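Local structure of leucine rich repeat and phosphatase domain containing protein (Entamoeba histolytica, 3EMU) at residues L8-I13 against F22-N27; S37-V42 against L91-T96; L59-E64 against S135-Q140; Q12-I17 against A107-Y112. The protein is classed as a phosphatase of the dual-specificity fold, although its phosphate-binding loop departs from the usual catalytic signature, so that its activity is uncertain. All blocks are in the same frame, centred on the assembly; numbering follows the deposited sequence.

Contact 1: residues L8-I13 against F22-N27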
loop_
_atom_site.group_PDB
_atom_site.type_symbol
_atom_site.label_atom_id
_atom_site.label_comp_id
_atom_site.label_asym_id
_atom_site.label_seq_id
_atom_site.Cartn_x
_atom_site.Cartn_y
_atom_site.Cartn_z
ATOM N N LEU A 8 -13.739 7.256 -8.393
ATOM C CA LEU A 8 -13.828 6.200 -9.396
ATOM C C LEU A 8 -12.445 5.742 -9.941
ATOM O O LEU A 8 -12.366 4.806 -10.715
ATOM C CB LEU A 8 -14.704 6.660 -10.580
ATOM C CG LEU A 8 -16.182 6.994 -10.349
ATOM C CD1 LEU A 8 -16.815 7.283 -11.692
ATOM C CD2 LEU A 8 -16.863 5.816 -9.716
ATOM N N SER A 9 -11.384 6.438 -9.575
ATOM C CA SER A 9 -10.040 6.086 -10.049
ATOM C C SER A 9 -9.056 5.864 -8.924
ATOM O O SER A 9 -9.008 6.664 -7.992
ATOM C CB SER A 9 -9.471 7.204 -10.919
ATOM O OG SER A 9 -10.094 7.103 -12.176
ATOM N N PRO A 10 -8.237 4.807 -9.038
ATOM C CA PRO A 10 -7.057 4.763 -8.148
ATOM C C PRO A 10 -6.097 5.968 -8.327
ATOM O O PRO A 10 -6.188 6.727 -9.311
ATOM C CB PRO A 10 -6.374 3.446 -8.519
ATOM C CG PRO A 10 -7.390 2.640 -9.297
ATOM C CD PRO A 10 -8.257 3.677 -9.994
ATOM N N THR A 11 -5.225 6.154 -7.339
ATOM C CA THR A 11 -4.194 7.186 -7.360
ATOM C C THR A 11 -2.772 6.595 -7.522
ATOM O O THR A 11 -2.353 5.641 -6.812
ATOM C CB THR A 11 -4.265 8.067 -6.089
ATOM O OG1 THR A 11 -5.588 8.594 -5.978
ATOM C CG2 THR A 11 -3.265 9.249 -6.135
ATOM N N GLN A 12 -2.037 7.139 -8.476
ATOM C CA GLN A 12 -0.664 6.684 -8.693
ATOM C C GLN A 12 0.222 7.335 -7.636
ATOM O O GLN A 12 0.175 8.576 -7.434
ATOM C CB GLN A 12 -0.132 7.070 -10.074
ATOM C CG GLN A 12 1.305 6.549 -10.195
ATOM C CD GLN A 12 1.918 6.652 -11.564
ATOM O OE1 GLN A 12 1.514 5.966 -12.496
ATOM N NE2 GLN A 12 2.959 7.460 -11.672
ATOM N N ILE A 13 1.012 6.515 -6.947
ATOM C CA ILE A 13 1.772 7.084 -5.818
ATOM C C ILE A 13 3.224 7.464 -6.259
ATOM O O ILE A 13 3.648 8.588 -6.094
ATOM C CB ILE A 13 1.729 6.178 -4.562
ATOM C CG1 ILE A 13 0.263 6.062 -4.023
ATOM C CG2 ILE A 13 2.719 6.682 -3.498
ATOM C CD1 ILE A 13 -0.424 7.442 -3.705
ATOM N N PHE A 22 -11.800 -1.162 -3.134
ATOM C CA PHE A 22 -12.665 -2.138 -3.813
ATOM C C PHE A 22 -13.456 -1.529 -4.976
ATOM O O PHE A 22 -13.505 -2.100 -6.074
ATOM C CB PHE A 22 -13.659 -2.776 -2.829
ATOM C CG PHE A 22 -14.599 -3.773 -3.494
ATOM C CD1 PHE A 22 -14.182 -5.087 -3.737
ATOM C CD2 PHE A 22 -15.893 -3.387 -3.907
ATOM C CE1 PHE A 22 -15.036 -5.986 -4.358
ATOM C CE2 PHE A 22 -16.743 -4.283 -4.530
ATOM C CZ PHE A 22 -16.334 -5.571 -4.755
ATOM N N LEU A 23 -14.073 -0.375 -4.722
ATOM C CA LEU A 23 -14.753 0.371 -5.756
ATOM C C LEU A 23 -13.909 0.643 -7.020
ATOM O O LEU A 23 -14.220 0.110 -8.103
ATOM C CB LEU A 23 -15.377 1.678 -5.198
ATOM C CG LEU A 23 -15.864 2.738 -6.231
ATOM C CD1 LEU A 23 -16.756 2.082 -7.241
ATOM C CD2 LEU A 23 -16.569 3.984 -5.653
ATOM N N ASN A 24 -12.890 1.494 -6.934
ATOM C CA ASN A 24 -12.151 1.829 -8.147
ATOM C C ASN A 24 -11.243 0.708 -8.664
ATOM O O ASN A 24 -10.760 0.792 -9.774
ATOM C CB ASN A 24 -11.423 3.184 -8.056
ATOM C CG ASN A 24 -10.523 3.288 -6.815
ATOM O OD1 ASN A 24 -9.800 2.348 -6.475
ATOM N ND2 ASN A 24 -10.630 4.385 -6.115
ATOM N N ALA A 25 -11.080 -0.381 -7.913
ATOM C CA ALA A 25 -10.425 -1.553 -8.512
ATOM C C ALA A 25 -11.180 -2.035 -9.765
ATOM O O ALA A 25 -10.705 -2.900 -10.528
ATOM C CB ALA A 25 -10.322 -2.666 -7.509
ATOM N N HIS A 26 -12.377 -1.495 -9.976
ATOM C CA HIS A 26 -13.239 -1.997 -11.041
ATOM C C HIS A 26 -13.053 -1.141 -12.265
ATOM O O HIS A 26 -13.617 -1.409 -13.321
ATOM C CB HIS A 26 -14.727 -2.036 -10.579
ATOM C CG HIS A 26 -15.028 -3.156 -9.626
ATOM N ND1 HIS A 26 -14.903 -3.022 -8.261
ATOM C CD2 HIS A 26 -15.414 -4.438 -9.845
ATOM C CE1 HIS A 26 -15.228 -4.169 -7.676
ATOM N NE2 HIS A 26 -15.530 -5.047 -8.619
ATOM N N ASN A 27 -12.270 -0.082 -12.112
ATOM C CA ASN A 27 -11.916 0.755 -13.227
ATOM C C ASN A 27 -10.924 0.024 -14.162
ATOM O O ASN A 27 -9.717 0.284 -14.153
ATOM C CB ASN A 27 -11.401 2.103 -12.727
ATOM C CG ASN A 27 -11.296 3.112 -13.833
ATOM O OD1 ASN A 27 -11.254 2.739 -15.006
ATOM N ND2 ASN A 27 -11.262 4.385 -13.490
#
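Leu8, Ser9 and Pro10 lie against Asn24 and Asn27 where the segment leading into strand 11-14 of the dual-specificity phosphatase fold passes the loop before helix 28-33. Two asparagines carry the polar work. Asn27 is the N-cap of that helix: its OD1 accepts from Tyr30 N, while its ND2 donates across to Leu8 O at 3.0 Å, with an N-H...O angle of 150°. The donor stands above the plane of the Leu8 carbonyl. CG of Asn27 lies anti to its own backbone N (chi1 -168°), which carries the amide toward the N-terminal segment. Asn24 finds its own bonds just beyond the two segments, OD1 taking Ser21 N and ND2 giving to Thr7 O, so its amide ties the start of the chain to the end of strand 17-21.

The rest is van der Waals contact. Asn24 CB sits 3.3 Å from Leu8 O, and its CG comes to 3.5 Å from Pro10 N. Pro10 and Asn24 slide past each other in opposite directions, the proline ring being buried and also touching Leu91 of strand 89-94. At the exposed margin Leu8 and Leu23 meet lightly through their CD2 methyls, 4.5 Å apart. On the inner side, Pro10 CG rests 3.7 Å from Asn24 OD1.

Contact 2: residues S37-V42 against L91-T96. With SO4 (sulfate ion), chain B.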
loop_
_atom_site.group_PDB
_atom_site.type_symbol
_atom_site.label_atom_id
_atom_site.label_comp_id
_atom_site.label_asym_id
_atom_site.label_seq_id
_atom_site.Cartn_x
_atom_site.Cartn_y
_atom_site.Cartn_z
ATOM N N SER A 37 -0.775 -5.400 -13.412
ATOM C CA SER A 37 -0.911 -6.839 -13.578
ATOM C C SER A 37 -0.892 -7.493 -12.240
ATOM O O SER A 37 -0.908 -8.719 -12.155
ATOM C CB SER A 37 0.234 -7.425 -14.433
ATOM O OG SER A 37 1.493 -6.932 -13.981
ATOM N N SER A 38 -0.830 -6.689 -11.185
ATOM C CA SER A 38 -0.858 -7.251 -9.848
ATOM C C SER A 38 -1.799 -6.463 -8.989
ATOM O O SER A 38 -1.883 -5.244 -9.108
ATOM C CB SER A 38 0.517 -7.182 -9.164
ATOM O OG SER A 38 1.378 -8.167 -9.644
ATOM N N ILE A 39 -2.435 -7.177 -8.072
ATOM C CA ILE A 39 -3.308 -6.560 -7.121
ATOM C C ILE A 39 -3.014 -7.081 -5.727
ATOM O O ILE A 39 -2.950 -8.281 -5.493
ATOM C CB ILE A 39 -4.813 -6.712 -7.539
ATOM C CG1 ILE A 39 -4.968 -6.127 -8.955
ATOM C CG2 ILE A 39 -5.753 -5.983 -6.543
ATOM C CD1 ILE A 39 -6.404 -5.791 -9.334
ATOM N N LEU A 40 -2.821 -6.137 -4.810
ATOM C CA LEU A 40 -2.566 -6.460 -3.418
ATOM C C LEU A 40 -3.815 -6.092 -2.645
ATOM O O LEU A 40 -4.176 -4.929 -2.527
ATOM C CB LEU A 40 -1.347 -5.678 -2.889
ATOM C CG LEU A 40 -0.839 -6.007 -1.489
ATOM C CD1 LEU A 40 -0.640 -7.513 -1.365
ATOM C CD2 LEU A 40 0.474 -5.261 -1.225
ATOM N N LEU A 41 -4.464 -7.104 -2.120
ATOM C CA LEU A 41 -5.692 -6.930 -1.389
ATOM C C LEU A 41 -5.362 -6.863 0.064
ATOM O O LEU A 41 -4.889 -7.831 0.627
ATOM C CB LEU A 41 -6.646 -8.107 -1.640
ATOM C CG LEU A 41 -7.000 -8.360 -3.126
ATOM C CD1 LEU A 41 -7.817 -9.654 -3.321
ATOM C CD2 LEU A 41 -7.798 -7.209 -3.684
ATOM N N VAL A 42 -5.653 -5.723 0.686
ATOM C CA VAL A 42 -5.334 -5.571 2.091
ATOM C C VAL A 42 -6.584 -5.728 2.944
ATOM O O VAL A 42 -7.345 -4.785 3.125
ATOM C CB VAL A 42 -4.666 -4.199 2.379
ATOM C CG1 VAL A 42 -4.154 -4.164 3.829
ATOM C CG2 VAL A 42 -3.574 -3.894 1.339
ATOM N N LEU A 91 -1.582 -2.615 -7.994
ATOM C CA LEU A 91 -2.666 -1.817 -7.413
ATOM C C LEU A 91 -2.929 -2.290 -6.011
ATOM O O LEU A 91 -3.179 -3.476 -5.790
ATOM C CB LEU A 91 -3.937 -1.936 -8.257
ATOM C CG LEU A 91 -5.221 -1.293 -7.680
ATOM C CD1 LEU A 91 -5.051 0.224 -7.421
ATOM C CD2 LEU A 91 -6.342 -1.574 -8.665
ATOM N N ILE A 92 -2.867 -1.371 -5.044
ATOM C CA ILE A 92 -2.981 -1.790 -3.641
ATOM C C ILE A 92 -4.321 -1.293 -3.086
ATOM O O ILE A 92 -4.608 -0.108 -3.146
ATOM C CB ILE A 92 -1.774 -1.295 -2.784
ATOM C CG1 ILE A 92 -0.459 -1.846 -3.394
ATOM C CG2 ILE A 92 -1.923 -1.706 -1.294
ATOM C CD1 ILE A 92 0.700 -0.868 -3.363
ATOM N N ILE A 93 -5.158 -2.206 -2.595
ATOM C CA ILE A 93 -6.533 -1.808 -2.266
ATOM C C ILE A 93 -6.995 -2.352 -0.921
ATOM O O ILE A 93 -6.559 -3.429 -0.486
ATOM C CB ILE A 93 -7.558 -2.196 -3.374
ATOM C CG1 ILE A 93 -7.768 -3.700 -3.401
ATOM C CG2 ILE A 93 -7.164 -1.721 -4.725
ATOM C CD1 ILE A 93 -8.987 -4.133 -4.296
ATOM N N SER A 94 -7.796 -1.550 -0.227
ATOM C CA SER A 94 -8.574 -2.022 0.930
ATOM C C SER A 94 -10.059 -1.681 0.639
ATOM O O SER A 94 -10.337 -1.031 -0.373
ATOM C CB SER A 94 -8.078 -1.392 2.244
ATOM O OG SER A 94 -8.014 0.002 2.106
ATOM N N GLY A 95 -10.993 -2.133 1.490
ATOM C CA GLY A 95 -12.450 -1.943 1.258
ATOM C C GLY A 95 -12.837 -0.505 0.921
ATOM O O GLY A 95 -13.381 -0.233 -0.165
ATOM N N THR A 96 -12.511 0.426 1.816
ATOM C CA THR A 96 -12.742 1.833 1.533
ATOM C C THR A 96 -11.559 2.571 0.910
ATOM O O THR A 96 -11.745 3.673 0.364
ATOM C CB THR A 96 -13.256 2.610 2.801
ATOM O OG1 THR A 96 -12.152 2.965 3.641
ATOM C CG2 THR A 96 -14.237 1.733 3.610
HETATM S S SO4 B . -10.206 0.396 4.794
HETATM O O1 SO4 B . -9.375 1.244 3.920
HETATM O O2 SO4 B . -9.478 -0.336 5.794
HETATM O O3 SO4 B . -11.077 1.321 5.498
HETATM O O4 SO4 B . -10.901 -0.588 3.996
HETATM O O HOH W 1 -10.223 -3.737 3.483
#
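Ile39, Leu40 and Leu41 pair with Leu91, Ile92 and Ile93 as neighbouring parallel strands at the heart of the phosphatase sheet, and strand 89-94 runs straight on into the phosphate-binding loop. Four backbone hydrogen bonds join them in a regular ladder: Leu91 N to Ser38 O, Leu40 N to Leu91 O, Ile93 N to Leu40 O and Val42 N to Ile93 O, the last at 2.7 Å.

The side chains split between two faces. On one, Leu40 and Ile92 lie side by side with Leu40 CB 4.0 Å from Ile92 CG1, and Val42 CG2 meets Ile92 CG2 at 3.8 Å; helices 68-85 and 100-112 cover this layer. On the other, Leu41 and Ile93 point the same way, and Leu41 CD2 presses to 3.4 Å from Ile93 CD1, tighter than usual for two methyls. With chi1 at 71°, between the backbone N and the carbonyl carbon, Ile93 CG1 is itself placed 3.5 Å from Leu41 CD2. Ile39 CG2 touches Ile93 CD1 from farther off.

Beyond the sheet, a sulfate, probably from the crystallisation liquor, occupies the loop. Ser94 and Lys100 stand where the family's Cys-x5-Arg signature normally places cysteine and arginine. Both bind the ion, as do Val98 N and Asn99 N. A water links Val42 O, Gly95 N and sulfate O4. Ser94 OG donates to sulfate O1 at 2.6 Å, Thr96 OG1 to O3 at 2.7 Å, and Thr96 N to O4 at 2.9 Å.

Contact 3: residues L59-E64 against S135-Q140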
loop_
_atom_site.group_PDB
_atom_site.type_symbol
_atom_site.label_atom_id
_atom_site.label_comp_id
_atom_site.label_asym_id
_atom_site.label_seq_id
_atom_site.Cartn_x
_atom_site.Cartn_y
_atom_site.Cartn_z
ATOM N N LEU A 59 -3.571 -9.930 1.961
ATOM C CA LEU A 59 -3.055 -9.846 3.318
ATOM C C LEU A 59 -4.208 -9.945 4.283
ATOM O O LEU A 59 -5.212 -9.240 4.169
ATOM C CB LEU A 59 -2.340 -8.520 3.556
ATOM C CG LEU A 59 -1.337 -8.130 2.491
ATOM C CD1 LEU A 59 -0.674 -6.826 2.871
ATOM C CD2 LEU A 59 -0.302 -9.287 2.295
ATOM N N ASP A 60 -4.032 -10.770 5.283
ATOM C CA ASP A 60 -5.142 -11.095 6.125
ATOM C C ASP A 60 -5.239 -10.192 7.333
ATOM O O ASP A 60 -5.068 -10.637 8.457
ATOM C CB ASP A 60 -4.984 -12.523 6.607
ATOM C CG ASP A 60 -6.188 -13.327 6.310
ATOM O OD1 ASP A 60 -7.086 -13.294 7.191
ATOM O OD2 ASP A 60 -6.244 -13.911 5.175
ATOM N N ILE A 61 -5.512 -8.924 7.111
ATOM C CA ILE A 61 -5.552 -8.019 8.215
ATOM C C ILE A 61 -7.010 -7.733 8.570
ATOM O O ILE A 61 -7.739 -7.115 7.790
ATOM C CB ILE A 61 -4.748 -6.750 7.912
ATOM C CG1 ILE A 61 -3.327 -7.146 7.484
ATOM C CG2 ILE A 61 -4.752 -5.854 9.121
ATOM C CD1 ILE A 61 -2.611 -6.108 6.727
ATOM N N VAL A 62 -7.426 -8.220 9.742
ATOM C CA VAL A 62 -8.794 -8.010 10.202
ATOM C C VAL A 62 -8.997 -7.000 11.312
ATOM O O VAL A 62 -10.144 -6.614 11.539
ATOM C CB VAL A 62 -9.563 -9.334 10.574
ATOM C CG1 VAL A 62 -9.976 -10.102 9.286
ATOM C CG2 VAL A 62 -8.763 -10.237 11.575
ATOM N N SER A 63 -7.948 -6.582 12.020
ATOM C CA SER A 63 -8.132 -5.533 13.044
ATOM C C SER A 63 -6.934 -4.610 13.206
ATOM O O SER A 63 -5.848 -4.921 12.720
ATOM C CB SER A 63 -8.560 -6.124 14.400
ATOM O OG SER A 63 -7.512 -6.831 15.078
ATOM N N GLU A 64 -7.140 -3.478 13.877
ATOM C CA GLU A 64 -6.087 -2.488 14.091
ATOM C C GLU A 64 -5.240 -2.806 15.344
ATOM O O GLU A 64 -4.204 -2.216 15.540
ATOM C CB GLU A 64 -6.667 -1.057 14.142
ATOM C CG GLU A 64 -6.877 -0.526 15.546
ATOM C CD GLU A 64 -7.596 0.831 15.628
ATOM O OE1 GLU A 64 -8.790 0.933 15.205
ATOM O OE2 GLU A 64 -6.968 1.779 16.139
ATOM N N SER A 135 -5.374 4.679 14.514
ATOM C CA SER A 135 -4.164 4.801 15.341
ATOM C C SER A 135 -3.425 3.475 15.690
ATOM O O SER A 135 -2.193 3.490 15.804
ATOM C CB SER A 135 -4.437 5.597 16.620
ATOM O OG SER A 135 -5.336 4.858 17.420
ATOM N N GLY A 136 -4.131 2.353 15.858
ATOM C CA GLY A 136 -3.442 1.073 15.985
ATOM C C GLY A 136 -2.554 0.713 14.781
ATOM O O GLY A 136 -1.476 0.101 14.929
ATOM N N PHE A 137 -2.979 1.092 13.579
ATOM C CA PHE A 137 -2.139 0.902 12.432
ATOM C C PHE A 137 -0.922 1.826 12.398
ATOM O O PHE A 137 0.156 1.371 12.006
ATOM C CB PHE A 137 -2.949 0.983 11.149
ATOM C CG PHE A 137 -3.833 -0.224 10.933
ATOM C CD1 PHE A 137 -3.345 -1.518 11.186
ATOM C CD2 PHE A 137 -5.159 -0.072 10.487
ATOM C CE1 PHE A 137 -4.138 -2.633 10.989
ATOM C CE2 PHE A 137 -5.984 -1.203 10.291
ATOM C CZ PHE A 137 -5.467 -2.477 10.521
ATOM N N ILE A 138 -1.101 3.101 12.798
ATOM C CA ILE A 138 -0.017 4.082 12.878
ATOM C C ILE A 138 1.076 3.536 13.836
ATOM O O ILE A 138 2.287 3.558 13.529
ATOM C CB ILE A 138 -0.503 5.454 13.417
ATOM C CG1 ILE A 138 -1.444 6.181 12.429
ATOM C CG2 ILE A 138 0.690 6.362 13.748
ATOM C CD1 ILE A 138 -0.940 6.324 11.053
ATOM N N LEU A 139 0.614 3.016 14.971
ATOM C CA LEU A 139 1.464 2.416 15.959
ATOM C C LEU A 139 2.289 1.244 15.387
ATOM O O LEU A 139 3.506 1.166 15.615
ATOM C CB LEU A 139 0.576 1.918 17.073
ATOM C CG LEU A 139 1.059 1.890 18.499
ATOM C CD1 LEU A 139 1.697 3.225 18.878
ATOM C CD2 LEU A 139 -0.173 1.566 19.385
ATOM N N GLN A 140 1.635 0.338 14.658
ATOM C CA GLN A 140 2.347 -0.744 13.957
ATOM C C GLN A 140 3.354 -0.245 12.915
ATOM O O GLN A 140 4.368 -0.897 12.645
ATOM C CB GLN A 140 1.359 -1.709 13.291
ATOM C CG GLN A 140 0.520 -2.493 14.293
ATOM C CD GLN A 140 -0.462 -3.490 13.633
ATOM O OE1 GLN A 140 -0.029 -4.437 12.950
ATOM N NE2 GLN A 140 -1.774 -3.299 13.872
HETATM O O HOH W 2 -3.260 -5.807 13.601
#
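Glu64 lies across one face of the Phe137 ring, backbone first: its CA sits 3.8 Å from the ring centroid and 21° off the ring normal, a CH-pi contact displaced toward the rim. Its CB lies 3.9 Å from Phe137 CE2. Ile61 crosses Phe137 obliquely, with CG2 3.7 Å from Phe137 CZ, and Ser63 O approaches that same CZ at 3.3 Å. Thus the far end of the ring is lodged against the loop that follows strand 55-59. In active dual-specificity phosphatases the corresponding loop generally carries the general-acid aspartate, though no such role is established for any residue here.

From CG onward Glu64 runs extended, with CD anti to CA (chi2 -174°), and reaches the first turn of helix 135-151. There OE2 accepts from Gly136 N at 2.9 Å in a fairly straight bond, met on the anti side of the carboxylate. Gly136 has no side chain, and Glu64 O comes to 3.4 Å from Gly136 CA. Gln140 NE2 gives only a weak bond to Glu64 O, at 3.1 Å, and also meets a water that donates to Ser63 O; the firmer partner of Gln140 is Tyr70 N, which its OE1 accepts.

Phe137 also touches Lys100, and its side chain is about 6 Å from the bound sulfate, so the contact borders the phosphate pocket. Since Glu64 OE2 satisfies a backbone N-H in the first turn of helix 135-151, this one residue joins loop and helix by a hydrogen bond as well as by its CH-pi contact.

Contact 4: residues Q12-I17 against A107-Y112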
loop_
_atom_site.group_PDB
_atom_site.type_symbol
_atom_site.label_atom_id
_atom_site.label_comp_id
_atom_site.label_asym_id
_atom_site.label_seq_id
_atom_site.Cartn_x
_atom_site.Cartn_y
_atom_site.Cartn_z
ATOM N N GLN A 12 -2.037 7.139 -8.476
ATOM C CA GLN A 12 -0.664 6.684 -8.693
ATOM C C GLN A 12 0.222 7.335 -7.636
ATOM O O GLN A 12 0.175 8.576 -7.434
ATOM C CB GLN A 12 -0.132 7.070 -10.074
ATOM C CG GLN A 12 1.305 6.549 -10.195
ATOM C CD GLN A 12 1.918 6.652 -11.564
ATOM O OE1 GLN A 12 1.514 5.966 -12.496
ATOM N NE2 GLN A 12 2.959 7.460 -11.672
ATOM N N ILE A 13 1.012 6.515 -6.947
ATOM C CA ILE A 13 1.772 7.084 -5.818
ATOM C C ILE A 13 3.224 7.464 -6.259
ATOM O O ILE A 13 3.648 8.588 -6.094
ATOM C CB ILE A 13 1.729 6.178 -4.562
ATOM C CG1 ILE A 13 0.263 6.062 -4.023
ATOM C CG2 ILE A 13 2.719 6.682 -3.498
ATOM C CD1 ILE A 13 -0.424 7.442 -3.705
ATOM N N ILE A 14 3.904 6.500 -6.872
ATOM C CA ILE A 14 5.165 6.668 -7.571
ATOM C C ILE A 14 4.951 5.672 -8.700
ATOM O O ILE A 14 3.955 4.950 -8.720
ATOM C CB ILE A 14 6.432 6.223 -6.706
ATOM C CG1 ILE A 14 6.377 4.725 -6.408
ATOM C CG2 ILE A 14 6.585 7.067 -5.410
ATOM C CD1 ILE A 14 7.615 4.155 -5.721
ATOM N N GLN A 15 5.890 5.613 -9.618
ATOM C CA GLN A 15 5.742 4.780 -10.790
ATOM C C GLN A 15 5.552 3.318 -10.433
ATOM O O GLN A 15 6.219 2.794 -9.542
ATOM C CB GLN A 15 6.951 4.964 -11.713
ATOM C CG GLN A 15 6.919 4.061 -12.921
ATOM C CD GLN A 15 8.245 4.074 -13.689
ATOM O OE1 GLN A 15 9.347 3.994 -13.088
ATOM N NE2 GLN A 15 8.149 4.170 -15.032
ATOM N N TYR A 16 4.612 2.667 -11.129
ATOM C CA TYR A 16 4.205 1.263 -10.851
ATOM C C TYR A 16 3.318 1.014 -9.604
ATOM O O TYR A 16 2.849 -0.097 -9.403
ATOM C CB TYR A 16 5.429 0.337 -10.792
ATOM C CG TYR A 16 6.315 0.416 -12.005
ATOM C CD1 TYR A 16 5.778 0.307 -13.294
ATOM C CD2 TYR A 16 7.689 0.622 -11.871
ATOM C CE1 TYR A 16 6.582 0.397 -14.420
ATOM C CE2 TYR A 16 8.499 0.708 -12.973
ATOM C CZ TYR A 16 7.949 0.595 -14.249
ATOM O OH TYR A 16 8.775 0.673 -15.354
ATOM N N ILE A 17 3.111 2.032 -8.772
ATOM C CA ILE A 17 2.411 1.882 -7.499
ATOM C C ILE A 17 1.128 2.721 -7.491
ATOM O O ILE A 17 1.150 3.973 -7.611
ATOM C CB ILE A 17 3.289 2.384 -6.313
ATOM C CG1 ILE A 17 4.675 1.707 -6.302
ATOM C CG2 ILE A 17 2.544 2.267 -4.955
ATOM C CD1 ILE A 17 4.675 0.218 -6.012
ATOM N N ALA A 107 4.455 1.833 4.679
ATOM C CA ALA A 107 5.476 0.860 5.020
ATOM C C ALA A 107 6.443 0.634 3.844
ATOM O O ALA A 107 7.692 0.644 4.012
ATOM C CB ALA A 107 4.846 -0.441 5.447
ATOM N N PHE A 108 5.871 0.443 2.650
ATOM C CA PHE A 108 6.658 0.268 1.459
ATOM C C PHE A 108 7.650 1.412 1.165
ATOM O O PHE A 108 8.819 1.161 0.863
ATOM C CB PHE A 108 5.781 0.024 0.234
ATOM C CG PHE A 108 6.566 -0.017 -1.038
ATOM C CD1 PHE A 108 7.367 -1.153 -1.353
ATOM C CD2 PHE A 108 6.581 1.078 -1.900
ATOM C CE1 PHE A 108 8.155 -1.197 -2.504
ATOM C CE2 PHE A 108 7.363 1.040 -3.053
ATOM C CZ PHE A 108 8.159 -0.102 -3.350
ATOM N N LEU A 109 7.188 2.656 1.198
ATOM C CA LEU A 109 8.040 3.809 0.921
ATOM C C LEU A 109 9.061 4.059 2.047
ATOM O O LEU A 109 10.171 4.527 1.779
ATOM C CB LEU A 109 7.185 5.053 0.780
ATOM C CG LEU A 109 6.155 5.190 -0.357
ATOM C CD1 LEU A 109 5.327 6.488 -0.109
ATOM C CD2 LEU A 109 6.800 5.238 -1.736
ATOM N N MET A 110 8.673 3.808 3.298
ATOM C CA MET A 110 9.632 3.827 4.371
ATOM C C MET A 110 10.881 3.009 3.922
ATOM O O MET A 110 12.011 3.504 3.964
ATOM C CB MET A 110 9.021 3.290 5.683
ATOM C CG MET A 110 7.939 4.235 6.342
ATOM S SD MET A 110 6.964 3.530 7.654
ATOM C CE MET A 110 8.176 3.161 8.919
ATOM N N TYR A 111 10.659 1.794 3.419
ATOM C CA TYR A 111 11.726 0.868 3.078
ATOM C C TYR A 111 12.408 1.273 1.768
ATOM O O TYR A 111 13.644 1.355 1.677
ATOM C CB TYR A 111 11.104 -0.520 2.917
ATOM C CG TYR A 111 12.028 -1.620 2.477
ATOM C CD1 TYR A 111 12.927 -2.211 3.377
ATOM C CD2 TYR A 111 12.002 -2.091 1.165
ATOM C CE1 TYR A 111 13.781 -3.220 2.978
ATOM C CE2 TYR A 111 12.865 -3.131 0.735
ATOM C CZ TYR A 111 13.761 -3.678 1.658
ATOM O OH TYR A 111 14.594 -4.710 1.284
ATOM N N TYR A 112 11.576 1.533 0.755
ATOM C CA TYR A 112 12.022 1.734 -0.603
ATOM C C TYR A 112 12.665 3.095 -0.872
ATOM O O TYR A 112 13.412 3.244 -1.850
ATOM C CB TYR A 112 10.835 1.604 -1.529
ATOM C CG TYR A 112 11.170 1.383 -2.970
ATOM C CD1 TYR A 112 11.559 0.121 -3.410
ATOM C CD2 TYR A 112 11.043 2.410 -3.903
ATOM C CE1 TYR A 112 11.832 -0.114 -4.710
ATOM C CE2 TYR A 112 11.332 2.192 -5.234
ATOM C CZ TYR A 112 11.718 0.904 -5.626
ATOM O OH TYR A 112 12.007 0.608 -6.949
#
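Ile14 and Ile17, the ends of a type II beta turn, face Phe108 of helix 100-112, the helix that follows the phosphate-binding loop in this phosphatase fold. The turn joins antiparallel strands 11-14 and 17-21 into a beta hairpin at the border of the sheet, and the contact with the helix is wholly apolar.

Its denser part centres on one atom, Phe108 CE2. Ile14 CD1 comes to it at the edge of the ring, 4.1 Å away, while Ile17 reaches it tip to tip, its CD1 likewise 4.1 Å from Phe108 CE2. The Phe108 ring also packs on Ile80 and Ile84 of helix 68-85. Next along the helix, Ile14 and Leu109 slide past each other, CG2 of the former 4.1 Å from CD2 of the latter. Ile13 adds a slighter touch on Leu109, which packs on Val124 of helix 117-127 as well.

Toward solvent the packing thins out. Tyr112, an exposed residue, meets this hairpin only where its CE2 lies 4.2 Å from Ile14 CD1. One helical turn separates it from Phe108, whose CZ stands 3.3 Å above the Tyr112 ring plane, offset toward the rim.

Overall arrangement
Contacts 2 and 4 are buried, contacts 1 and 3 only partly so. Contact 2 holds the middle of the sheet by backbone bonds and aliphatic packing; contact 4 joins the hairpin at the sheet's border to a helix without any hydrogen bond. Contacts 1 and 4 share strand 11-14, yet contact 1 adds one asparagine hydrogen bond in a partly buried setting. Contact 3 mixes a carboxylate, an amide and a ring against a helix start. Both partly buried contacts touch contact 2: Ala25 packs on Ile93 from contact 1, Ile61 on Val42 from contact 3. Contact 2 holds the sulfate directly, and contact 3 borders its pocket through Phe137, whereas contact 4 lies across the chain's centre from both.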